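Local coordinates for protein putative hexose oxidase (PDB 5AWV) that probably oxidises a sugar of a teicoplanin-type glycopeptide antibiotic, using an FAD cofactor tethered to the protein by two covalent bonds, at residues F267-E276 / R374-Y384; Y278-T289 / G402-V410. All coordinates share one frame; numbering follows the deposited sequence.

Contact 1 of 2, residues F267-E276 / R374-Y384. With N1L (2-amino-2-deoxy-beta-D-glucopyranuronic acid), chain B; MAN (alpha-D-mannopyranose), chain C.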
loop_
_atom_site.group_PDB
_atom_site.type_symbol
_atom_site.label_atom_id
_atom_site.label_comp_id
_atom_site.label_asym_id
_atom_site.label_seq_id
_atom_site.Cartn_x
_atom_site.Cartn_y
_atom_site.Cartn_z
ATOM N N PHE A 267 -26.390 -15.739 -11.430
ATOM C CA PHE A 267 -25.553 -14.656 -10.917
ATOM C C PHE A 267 -25.915 -14.326 -9.498
ATOM O O PHE A 267 -25.047 -14.263 -8.644
ATOM C CB PHE A 267 -25.665 -13.416 -11.772
ATOM C CG PHE A 267 -24.722 -12.313 -11.353
ATOM C CD1 PHE A 267 -23.434 -12.273 -11.842
ATOM C CD2 PHE A 267 -25.137 -11.341 -10.461
ATOM C CE1 PHE A 267 -22.552 -11.252 -11.448
ATOM C CE2 PHE A 267 -24.279 -10.328 -10.084
ATOM C CZ PHE A 267 -22.981 -10.273 -10.592
ATOM N N SER A 268 -27.180 -14.048 -9.250
ATOM C CA SER A 268 -27.647 -13.876 -7.905
ATOM C C SER A 268 -27.361 -15.030 -6.939
ATOM O O SER A 268 -26.875 -14.791 -5.813
ATOM C CB SER A 268 -29.119 -13.474 -7.871
ATOM O OG SER A 268 -29.421 -13.060 -6.528
ATOM N N ARG A 269 -27.619 -16.264 -7.352
ATOM C CA ARG A 269 -27.246 -17.399 -6.534
ATOM C C ARG A 269 -25.738 -17.428 -6.145
ATOM O O ARG A 269 -25.376 -17.700 -4.992
ATOM C CB ARG A 269 -27.651 -18.702 -7.235
ATOM C CG ARG A 269 -27.401 -19.933 -6.422
ATOM C CD ARG A 269 -28.285 -19.978 -5.185
ATOM N NE ARG A 269 -27.923 -21.136 -4.392
ATOM C CZ ARG A 269 -28.256 -22.386 -4.707
ATOM N NH1 ARG A 269 -28.948 -22.691 -5.824
ATOM N NH2 ARG A 269 -27.892 -23.367 -3.900
ATOM N N LEU A 270 -24.887 -17.191 -7.088
ATOM C CA LEU A 270 -23.442 -17.127 -6.869
ATOM C C LEU A 270 -23.042 -16.091 -5.752
ATOM O O LEU A 270 -22.319 -16.416 -4.832
ATOM C CB LEU A 270 -22.719 -16.763 -8.183
ATOM C CG LEU A 270 -21.198 -16.508 -8.103
ATOM C CD1 LEU A 270 -20.442 -17.723 -7.637
ATOM C CD2 LEU A 270 -20.666 -16.138 -9.438
ATOM N N LEU A 271 -23.477 -14.864 -5.925
ATOM C CA LEU A 271 -23.174 -13.797 -4.939
ATOM C C LEU A 271 -23.775 -14.069 -3.590
ATOM O O LEU A 271 -23.082 -13.816 -2.595
ATOM C CB LEU A 271 -23.514 -12.412 -5.456
ATOM C CG LEU A 271 -22.436 -11.798 -6.321
ATOM C CD1 LEU A 271 -22.236 -12.528 -7.645
ATOM C CD2 LEU A 271 -22.782 -10.339 -6.515
ATOM N N ARG A 272 -24.967 -14.736 -3.513
ATOM C CA ARG A 272 -25.496 -15.139 -2.235
ATOM C C ARG A 272 -24.693 -16.232 -1.606
ATOM O O ARG A 272 -24.415 -16.181 -0.424
ATOM C CB ARG A 272 -26.995 -15.522 -2.235
ATOM C CG ARG A 272 -27.877 -14.388 -2.739
ATOM C CD ARG A 272 -29.314 -14.801 -2.786
ATOM N NE ARG A 272 -30.094 -13.807 -3.565
ATOM C CZ ARG A 272 -31.402 -13.619 -3.428
ATOM N NH1 ARG A 272 -32.113 -14.331 -2.494
ATOM N NH2 ARG A 272 -32.011 -12.699 -4.223
ATOM N N ASN A 273 -24.382 -17.259 -2.371
ATOM C CA ASN A 273 -23.552 -18.376 -1.899
ATOM C C ASN A 273 -22.223 -17.860 -1.242
ATOM O O ASN A 273 -21.831 -18.269 -0.171
ATOM C CB ASN A 273 -23.132 -19.249 -3.084
ATOM C CG ASN A 273 -24.206 -20.203 -3.592
ATOM O OD1 ASN A 273 -24.019 -20.838 -4.622
ATOM N ND2 ASN A 273 -25.312 -20.259 -2.934
ATOM N N HIS A 274 -21.521 -17.077 -2.026
ATOM C CA HIS A 274 -20.228 -16.531 -1.693
ATOM C C HIS A 274 -20.312 -15.669 -0.456
ATOM O O HIS A 274 -19.568 -15.868 0.455
ATOM C CB HIS A 274 -19.685 -15.732 -2.867
ATOM C CG HIS A 274 -18.424 -14.972 -2.562
ATOM N ND1 HIS A 274 -18.437 -13.652 -2.134
ATOM C CD2 HIS A 274 -17.122 -15.348 -2.590
ATOM C CE1 HIS A 274 -17.203 -13.244 -1.907
ATOM N NE2 HIS A 274 -16.390 -14.234 -2.209
ATOM N N GLY A 275 -21.242 -14.733 -0.439
ATOM C CA GLY A 275 -21.397 -13.826 0.691
ATOM C C GLY A 275 -21.772 -14.500 1.963
ATOM O O GLY A 275 -21.215 -14.178 3.024
ATOM N N GLU A 276 -22.747 -15.434 1.893
ATOM C CA GLU A 276 -23.145 -16.215 3.048
ATOM C C GLU A 276 -22.050 -17.105 3.598
ATOM O O GLU A 276 -21.933 -17.265 4.807
ATOM C CB GLU A 276 -24.450 -17.023 2.773
ATOM C CG GLU A 276 -25.620 -16.007 2.686
ATOM C CD GLU A 276 -26.948 -16.529 2.150
ATOM O OE1 GLU A 276 -27.870 -15.704 1.811
ATOM O OE2 GLU A 276 -27.065 -17.751 2.052
ATOM N N ARG A 374 -23.296 -10.138 3.669
ATOM C CA ARG A 374 -23.364 -10.068 2.227
ATOM C C ARG A 374 -24.131 -8.895 1.718
ATOM O O ARG A 374 -25.074 -8.342 2.353
ATOM C CB ARG A 374 -23.939 -11.353 1.642
ATOM C CG ARG A 374 -25.450 -11.524 1.904
ATOM C CD ARG A 374 -25.939 -12.524 0.885
ATOM N NE ARG A 374 -27.297 -13.002 1.017
ATOM C CZ ARG A 374 -28.362 -12.508 0.404
ATOM N NH1 ARG A 374 -28.270 -11.422 -0.348
ATOM N NH2 ARG A 374 -29.531 -13.162 0.525
ATOM N N LEU A 375 -23.789 -8.547 0.507
ATOM C CA LEU A 375 -24.640 -7.678 -0.278
ATOM C C LEU A 375 -26.089 -8.169 -0.265
ATOM O O LEU A 375 -26.360 -9.352 -0.337
ATOM C CB LEU A 375 -24.134 -7.587 -1.713
ATOM C CG LEU A 375 -22.831 -6.819 -1.967
ATOM C CD1 LEU A 375 -22.323 -6.987 -3.416
ATOM C CD2 LEU A 375 -22.928 -5.303 -1.666
ATOM N N THR A 376 -27.035 -7.259 -0.154
ATOM C CA THR A 376 -28.441 -7.617 -0.048
ATOM C C THR A 376 -28.901 -7.999 -1.436
ATOM O O THR A 376 -28.193 -7.814 -2.480
ATOM C CB THR A 376 -29.316 -6.404 0.398
ATOM O OG1 THR A 376 -29.341 -5.443 -0.655
ATOM C CG2 THR A 376 -28.799 -5.841 1.687
ATOM N N ASP A 377 -30.102 -8.557 -1.478
ATOM C CA ASP A 377 -30.659 -8.956 -2.746
ATOM C C ASP A 377 -30.801 -7.797 -3.722
ATOM O O ASP A 377 -30.529 -7.972 -4.884
ATOM C CB ASP A 377 -32.014 -9.635 -2.536
ATOM C CG ASP A 377 -31.918 -10.921 -1.705
ATOM O OD1 ASP A 377 -30.799 -11.513 -1.581
ATOM O OD2 ASP A 377 -32.970 -11.309 -1.132
ATOM N N ARG A 378 -31.152 -6.619 -3.220
ATOM C CA ARG A 378 -31.303 -5.411 -4.030
ATOM C C ARG A 378 -29.984 -4.876 -4.510
ATOM O O ARG A 378 -29.839 -4.407 -5.620
ATOM C CB ARG A 378 -32.062 -4.355 -3.253
ATOM C CG ARG A 378 -33.445 -4.868 -2.800
ATOM C CD ARG A 378 -34.302 -3.823 -2.092
ATOM N NE ARG A 378 -34.755 -2.800 -3.014
ATOM C CZ ARG A 378 -35.565 -1.793 -2.709
ATOM N NH1 ARG A 378 -36.089 -1.666 -1.476
ATOM N NH2 ARG A 378 -35.867 -0.909 -3.651
ATOM N N GLN A 379 -28.962 -5.058 -3.700
ATOM C CA GLN A 379 -27.603 -4.697 -4.077
ATOM C C GLN A 379 -27.056 -5.620 -5.112
ATOM O O GLN A 379 -26.408 -5.195 -6.048
ATOM C CB GLN A 379 -26.706 -4.642 -2.833
ATOM C CG GLN A 379 -27.039 -3.434 -1.903
ATOM C CD GLN A 379 -26.142 -3.342 -0.681
ATOM O OE1 GLN A 379 -25.561 -2.304 -0.415
ATOM N NE2 GLN A 379 -26.036 -4.392 0.046
ATOM N N ILE A 380 -27.342 -6.917 -4.974
ATOM C CA ILE A 380 -26.875 -7.818 -6.003
ATOM C C ILE A 380 -27.547 -7.483 -7.365
ATOM O O ILE A 380 -26.903 -7.601 -8.416
ATOM C CB ILE A 380 -27.103 -9.276 -5.599
ATOM C CG1 ILE A 380 -26.167 -9.616 -4.413
ATOM C CG2 ILE A 380 -26.959 -10.226 -6.734
ATOM C CD1 ILE A 380 -26.461 -10.908 -3.760
ATOM N N GLN A 381 -28.836 -7.161 -7.314
ATOM C CA GLN A 381 -29.565 -6.728 -8.510
ATOM C C GLN A 381 -28.830 -5.572 -9.197
ATOM O O GLN A 381 -28.637 -5.568 -10.404
ATOM C CB GLN A 381 -31.003 -6.334 -8.126
ATOM C CG GLN A 381 -31.962 -6.143 -9.327
ATOM C CD GLN A 381 -33.371 -5.593 -8.964
ATOM O OE1 GLN A 381 -33.520 -4.719 -8.079
ATOM N NE2 GLN A 381 -34.428 -6.093 -9.675
ATOM N N ALA A 382 -28.437 -4.564 -8.394
ATOM C CA ALA A 382 -27.728 -3.393 -8.906
ATOM C C ALA A 382 -26.382 -3.740 -9.503
ATOM O O ALA A 382 -26.044 -3.226 -10.574
ATOM C CB ALA A 382 -27.581 -2.347 -7.828
ATOM N N VAL A 383 -25.644 -4.669 -8.866
ATOM C CA VAL A 383 -24.407 -5.102 -9.476
ATOM C C VAL A 383 -24.655 -5.760 -10.884
ATOM O O VAL A 383 -23.957 -5.480 -11.876
ATOM C CB VAL A 383 -23.658 -6.081 -8.552
ATOM C CG1 VAL A 383 -22.512 -6.691 -9.239
ATOM C CG2 VAL A 383 -23.207 -5.386 -7.250
ATOM N N TYR A 384 -25.597 -6.720 -10.913
ATOM C CA TYR A 384 -25.907 -7.426 -12.199
ATOM C C TYR A 384 -26.258 -6.433 -13.256
ATOM O O TYR A 384 -25.741 -6.545 -14.344
ATOM C CB TYR A 384 -27.029 -8.418 -12.032
ATOM C CG TYR A 384 -27.217 -9.256 -13.258
ATOM C CD1 TYR A 384 -26.291 -10.198 -13.580
ATOM C CD2 TYR A 384 -28.335 -9.102 -14.105
ATOM C CE1 TYR A 384 -26.397 -10.999 -14.676
ATOM C CE2 TYR A 384 -28.461 -9.911 -15.233
ATOM C CZ TYR A 384 -27.483 -10.832 -15.506
ATOM O OH TYR A 384 -27.489 -11.647 -16.576
HETATM C C1 N1L B . -39.017 -3.164 0.114
HETATM C C2 N1L B . -40.208 -2.660 1.075
HETATM C C3 N1L B . -39.634 -1.650 2.179
HETATM C C4 N1L B . -38.341 -2.174 2.821
HETATM C C5 N1L B . -37.325 -2.569 1.688
HETATM C C6 N1L B . -35.926 -2.903 2.274
HETATM N N2 N1L B . -41.403 -2.208 0.708
HETATM O O3 N1L B . -40.709 -1.571 3.127
HETATM O O4 N1L B . -37.844 -1.044 3.614
HETATM O O5 N1L B . -37.870 -3.690 0.852
HETATM O O6B N1L B . -35.050 -3.192 1.153
HETATM O O6A N1L B . -36.049 -3.954 3.250
HETATM C C1 MAN C . -36.977 -5.902 -13.828
HETATM C C2 MAN C . -35.931 -6.726 -13.066
HETATM C C3 MAN C . -34.570 -6.049 -13.143
HETATM C C4 MAN C . -34.203 -5.803 -14.631
HETATM C C5 MAN C . -35.246 -4.897 -15.362
HETATM C C6 MAN C . -34.819 -4.589 -16.835
HETATM O O2 MAN C . -35.823 -7.970 -13.647
HETATM O O3 MAN C . -33.537 -6.901 -12.462
HETATM O O4 MAN C . -33.002 -5.166 -14.564
HETATM O O5 MAN C . -36.567 -5.513 -15.243
HETATM O O6 MAN C . -35.160 -5.716 -17.704
HETATM O O HOH W 1 -30.648 -10.460 -6.157
HETATM O O HOH W 2 -30.581 -15.499 2.393
#
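Ile-380 packs as a knob into a hole on helix 264-280 formed by Phe-267, Ser-268, Leu-271 and Arg-272. The two helix segments run at 128° to each other, with axes 10.1 Å apart. The branches of Ile-380 divide the hole: CD1 reaches CB of Leu-271 at 3.7 Å and also touches CG of Arg-272, while CG2 lies 3.8 Å from OG of Ser-268. At one end of the interface the Phe-267 ring fits between two layers. CD1 of Tyr-384 comes over one face, offset toward the rim and 3.4 Å from CG of Phe-267, and CD1 of Leu-271 covers the opposite face. The two aromatic planes are inclined at 51°, while CG1 of Val-383 meets the edge of the phenyl group at CZ, 3.9 Å away.

Arg-374 closes the other end, its CB against CA of Gly-275. Its CG sits between the backbone N and the carbonyl carbon (chi1 71°), from where an extended chain runs alongside Glu-276, pointing the same way. NE donates to OE1 of Glu-276 at 2.9 Å, and NH1 is bound to O of Leu-375 at 2.8 Å, which fixes the rotation of the guanidinium. One face of this group rests on CG of Arg-272, 3.7 Å from CZ of Arg-374. Asp-377 completes the salt-bridge network with both arginines, although the position of its OD1 is less certain.

Arg-272 also serves the substrate side: NH1 and NH2 donate to the backbones of two bound peptides, consistent with a part in holding the teicoplanin scaffold. Ser-268 touches the bound 8-methylnonanoic acid. On the Arg-374 side, a water donates to OE1 of Glu-276 and accepts from NH2 of Arg-374.

Contact 2 of 2, residues Y278-T289 / G402-V410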
loop_
_atom_site.group_PDB
_atom_site.type_symbol
_atom_site.label_atom_id
_atom_site.label_comp_id
_atom_site.label_asym_id
_atom_site.label_seq_id
_atom_site.Cartn_x
_atom_site.Cartn_y
_atom_site.Cartn_z
ATOM N N TYR A 278 -18.789 -16.425 3.492
ATOM C CA TYR A 278 -17.967 -15.441 4.243
ATOM C C TYR A 278 -18.638 -14.995 5.553
ATOM O O TYR A 278 -17.921 -14.855 6.532
ATOM C CB TYR A 278 -17.451 -14.245 3.392
ATOM C CG TYR A 278 -16.167 -14.549 2.672
ATOM C CD1 TYR A 278 -14.954 -14.415 3.326
ATOM C CD2 TYR A 278 -16.152 -15.089 1.401
ATOM C CE1 TYR A 278 -13.742 -14.697 2.745
ATOM C CE2 TYR A 278 -14.937 -15.416 0.792
ATOM C CZ TYR A 278 -13.695 -15.192 1.466
ATOM O OH TYR A 278 -12.474 -15.512 0.870
ATOM N N GLU A 279 -19.973 -14.881 5.638
ATOM C CA GLU A 279 -20.614 -14.548 6.925
ATOM C C GLU A 279 -20.401 -15.613 7.941
ATOM O O GLU A 279 -20.264 -15.297 9.101
ATOM C CB GLU A 279 -22.125 -14.372 6.806
ATOM C CG GLU A 279 -22.564 -13.211 6.010
ATOM C CD GLU A 279 -24.107 -13.128 5.835
ATOM O OE1 GLU A 279 -24.612 -12.220 5.148
ATOM O OE2 GLU A 279 -24.819 -14.005 6.315
ATOM N N ARG A 280 -20.405 -16.881 7.522
ATOM C CA ARG A 280 -20.269 -18.003 8.416
ATOM C C ARG A 280 -18.852 -18.350 8.772
ATOM O O ARG A 280 -18.627 -18.912 9.837
ATOM C CB ARG A 280 -20.948 -19.285 7.844
ATOM C CG ARG A 280 -22.454 -19.175 7.635
ATOM C CD ARG A 280 -23.080 -20.543 7.217
ATOM N NE ARG A 280 -22.460 -21.109 5.989
ATOM C CZ ARG A 280 -22.826 -20.859 4.714
ATOM N NH1 ARG A 280 -23.868 -20.055 4.434
ATOM N NH2 ARG A 280 -22.132 -21.399 3.690
ATOM N N ASN A 281 -17.896 -18.016 7.906
ATOM C CA ASN A 281 -16.533 -18.566 8.016
ATOM C C ASN A 281 -15.363 -17.511 8.116
ATOM O O ASN A 281 -14.278 -17.721 7.519
ATOM C CB ASN A 281 -16.334 -19.517 6.858
ATOM C CG ASN A 281 -17.292 -20.726 6.971
ATOM O OD1 ASN A 281 -17.219 -21.443 7.944
ATOM N ND2 ASN A 281 -18.228 -20.829 6.091
ATOM N N SER A 282 -15.646 -16.386 8.794
ATOM C CA SER A 282 -14.664 -15.328 8.915
ATOM C C SER A 282 -14.320 -15.019 10.352
ATOM O O SER A 282 -13.723 -13.986 10.643
ATOM C CB SER A 282 -15.150 -14.126 8.163
ATOM O OG SER A 282 -15.276 -14.509 6.801
ATOM N N GLY A 283 -14.742 -15.861 11.278
ATOM C CA GLY A 283 -14.410 -15.688 12.699
ATOM C C GLY A 283 -12.928 -15.956 12.935
ATOM O O GLY A 283 -12.318 -16.756 12.214
ATOM N N PRO A 284 -12.320 -15.269 13.924
ATOM C CA PRO A 284 -10.908 -15.454 14.274
ATOM C C PRO A 284 -10.548 -16.915 14.659
ATOM O O PRO A 284 -9.394 -17.347 14.511
ATOM C CB PRO A 284 -10.726 -14.557 15.497
ATOM C CG PRO A 284 -12.039 -13.976 15.874
ATOM C CD PRO A 284 -13.014 -14.239 14.757
ATOM N N ASP A 285 -11.523 -17.682 15.132
ATOM C CA ASP A 285 -11.276 -19.082 15.465
ATOM C C ASP A 285 -11.666 -20.128 14.409
ATOM O O ASP A 285 -11.427 -21.300 14.598
ATOM C CB ASP A 285 -11.912 -19.430 16.824
ATOM C CG ASP A 285 -11.375 -18.548 17.962
ATOM O OD1 ASP A 285 -10.188 -18.160 17.946
ATOM O OD2 ASP A 285 -12.170 -18.225 18.860
ATOM N N SER A 286 -12.151 -19.696 13.268
ATOM C CA SER A 286 -12.396 -20.608 12.139
ATOM C C SER A 286 -11.164 -21.328 11.627
ATOM O O SER A 286 -10.110 -20.706 11.395
ATOM C CB SER A 286 -13.003 -19.786 10.960
ATOM O OG SER A 286 -13.284 -20.648 9.859
ATOM N N PRO A 287 -11.297 -22.600 11.272
ATOM C CA PRO A 287 -10.228 -23.244 10.474
ATOM C C PRO A 287 -10.021 -22.561 9.133
ATOM O O PRO A 287 -8.971 -22.687 8.582
ATOM C CB PRO A 287 -10.732 -24.691 10.274
ATOM C CG PRO A 287 -12.152 -24.582 10.442
ATOM C CD PRO A 287 -12.517 -23.420 11.312
ATOM N N TYR A 288 -10.964 -21.746 8.679
ATOM C CA TYR A 288 -10.801 -21.059 7.397
ATOM C C TYR A 288 -10.010 -19.720 7.486
ATOM O O TYR A 288 -9.915 -19.052 6.453
ATOM C CB TYR A 288 -12.155 -20.805 6.754
ATOM C CG TYR A 288 -12.899 -22.090 6.335
ATOM C CD1 TYR A 288 -12.570 -22.789 5.159
ATOM C CD2 TYR A 288 -13.907 -22.595 7.153
ATOM C CE1 TYR A 288 -13.240 -23.942 4.813
ATOM C CE2 TYR A 288 -14.569 -23.782 6.854
ATOM C CZ TYR A 288 -14.238 -24.447 5.674
ATOM O OH TYR A 288 -14.959 -25.578 5.383
ATOM N N THR A 289 -9.435 -19.381 8.665
ATOM C CA THR A 289 -8.500 -18.272 8.748
ATOM C C THR A 289 -7.282 -18.487 7.812
ATOM O O THR A 289 -6.677 -17.512 7.357
ATOM C CB THR A 289 -7.965 -17.995 10.150
ATOM O OG1 THR A 289 -7.403 -19.184 10.678
ATOM C CG2 THR A 289 -9.047 -17.484 11.053
ATOM N N GLY A 402 -11.772 -11.414 0.221
ATOM C CA GLY A 402 -11.792 -12.076 1.545
ATOM C C GLY A 402 -11.059 -11.262 2.611
ATOM O O GLY A 402 -9.989 -10.800 2.355
ATOM N N TYR A 403 -11.701 -11.071 3.744
ATOM C CA TYR A 403 -11.157 -10.292 4.876
ATOM C C TYR A 403 -11.612 -10.905 6.205
ATOM O O TYR A 403 -12.087 -12.007 6.219
ATOM C CB TYR A 403 -11.565 -8.863 4.744
ATOM C CG TYR A 403 -10.738 -7.854 5.542
ATOM C CD1 TYR A 403 -9.387 -7.756 5.363
ATOM C CD2 TYR A 403 -11.354 -7.032 6.497
ATOM C CE1 TYR A 403 -8.633 -6.834 6.058
ATOM C CE2 TYR A 403 -10.656 -6.038 7.197
ATOM C CZ TYR A 403 -9.280 -5.954 6.990
ATOM O OH TYR A 403 -8.544 -5.010 7.665
ATOM N N GLY A 404 -11.398 -10.238 7.328
ATOM C CA GLY A 404 -11.776 -10.746 8.620
ATOM C C GLY A 404 -10.796 -11.682 9.249
ATOM O O GLY A 404 -9.586 -11.431 9.194
ATOM N N GLY A 405 -11.298 -12.763 9.823
ATOM C CA GLY A 405 -10.481 -13.748 10.533
ATOM C C GLY A 405 -9.733 -13.002 11.673
ATOM O O GLY A 405 -10.346 -12.214 12.454
ATOM N N LYS A 406 -8.422 -13.103 11.678
ATOM C CA LYS A 406 -7.602 -12.553 12.790
ATOM C C LYS A 406 -7.531 -11.043 12.856
ATOM O O LYS A 406 -7.254 -10.469 13.901
ATOM C CB LYS A 406 -6.163 -13.070 12.728
ATOM C CG LYS A 406 -6.005 -14.536 13.031
ATOM C CD LYS A 406 -6.791 -15.073 14.218
ATOM C CE LYS A 406 -6.265 -16.428 14.622
ATOM N NZ LYS A 406 -6.848 -16.733 15.959
ATOM N N VAL A 407 -7.831 -10.389 11.753
ATOM C CA VAL A 407 -8.082 -8.980 11.745
ATOM C C VAL A 407 -9.078 -8.610 12.837
ATOM O O VAL A 407 -8.887 -7.587 13.552
ATOM C CB VAL A 407 -8.658 -8.511 10.407
ATOM C CG1 VAL A 407 -9.111 -7.096 10.528
ATOM C CG2 VAL A 407 -7.660 -8.609 9.280
ATOM N N ASN A 408 -10.072 -9.447 13.055
ATOM C CA ASN A 408 -11.188 -9.065 13.878
ATOM C C ASN A 408 -11.031 -9.444 15.332
ATOM O O ASN A 408 -11.958 -9.299 16.077
ATOM C CB ASN A 408 -12.483 -9.651 13.356
ATOM C CG ASN A 408 -12.815 -9.170 11.907
ATOM O OD1 ASN A 408 -12.187 -8.321 11.403
ATOM N ND2 ASN A 408 -13.802 -9.740 11.287
ATOM N N THR A 409 -9.831 -9.781 15.749
ATOM C CA THR A 409 -9.536 -9.915 17.209
ATOM C C THR A 409 -9.255 -8.533 17.858
ATOM O O THR A 409 -9.185 -8.414 19.067
ATOM C CB THR A 409 -8.344 -10.817 17.408
ATOM O OG1 THR A 409 -7.200 -10.258 16.736
ATOM C CG2 THR A 409 -8.588 -12.244 16.914
ATOM N N VAL A 410 -8.974 -7.519 17.065
ATOM C CA VAL A 410 -8.526 -6.224 17.549
ATOM C C VAL A 410 -9.720 -5.300 17.814
ATOM O O VAL A 410 -10.663 -5.260 17.051
ATOM C CB VAL A 410 -7.551 -5.589 16.532
ATOM C CG1 VAL A 410 -7.088 -4.205 16.952
ATOM C CG2 VAL A 410 -6.293 -6.490 16.401
HETATM O O HOH W 3 -15.158 -12.083 12.396
HETATM O O HOH W 4 -8.657 -15.957 18.301
#
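Ser-282 and Gly-405 join the loop after helix 264-280 to the loop after strand 395-402 through a backbone hydrogen bond, N of Gly-405 to O of Ser-282 at 2.8 Å, the donor tilted 35° from the carbonyl plane. The same oxygen accepts from a water that itself accepts a hydrogen bond from ND2 of Asn-408, an amide nitrogen that also donates to O of Ala-422. Ser-282 turns its hydroxyl back on its own segment, where OG donates to O of Tyr-278 at 2.7 Å.

Beyond Ser-282 the chain makes a type I beta turn from Gly-283 to Ser-286, and Lys-406 binds its second residue. The lysine chain, bent at chi2 (-44°), carries NZ to O of Pro-284 at 3.0 Å, well above the carbonyl plane rather than on a lone pair. A second link from NZ is mediated by water: the molecule donates to OD1 of Asp-285 and accepts weakly from the ammonium. The charges themselves are 4.1 Å apart between OD1 of Asp-285 and NZ of Lys-406, beyond a salt bridge. The carbonyl of Lys-406 is gripped twice by Thr-409, through OG1 and the backbone N. With OG1 so engaged, CG2 of Thr-409 lies 3.5 Å from CB of Pro-284, tighter than usual van der Waals contact. CG2 of Thr-289 lies against CA of Gly-405.

On the helix side, CE1 of Tyr-278 approaches CA of Gly-402 at 3.5 Å, and the phenol OH is hydrogen-bonded to OG of Ser-293. Arg-170 of helix 169-172 binds OG of Ser-282 and O of Tyr-403 through NH1. The contact thus joins the C-terminal end of helix 264-280 and the loop behind it to the exit of strand 395-402, beside strand 291-298 and helix 169-172.

The centres of contacts 1 and 2 lie 20 Å apart, and both use helix 264-280, contact 1 along its body and contact 2 at its C-terminal end and the loop beyond. Their segments alternate along the chain: 267-276, 278-289, 374-384, then 402-410. They also touch, through a probable hydrogen bond from N of Arg-374 to OE1 of Glu-279 (2.9 Å). The seven-stranded antiparallel sheet ties them together, since strand 363-371 precedes the second segment of contact 1 and strand 395-402 leads into that of contact 2. The helix runs from the antibiotic-binding side, at contact 1, to the loop that bears Tyr-403, whose side chain lies about 8 Å from FAD.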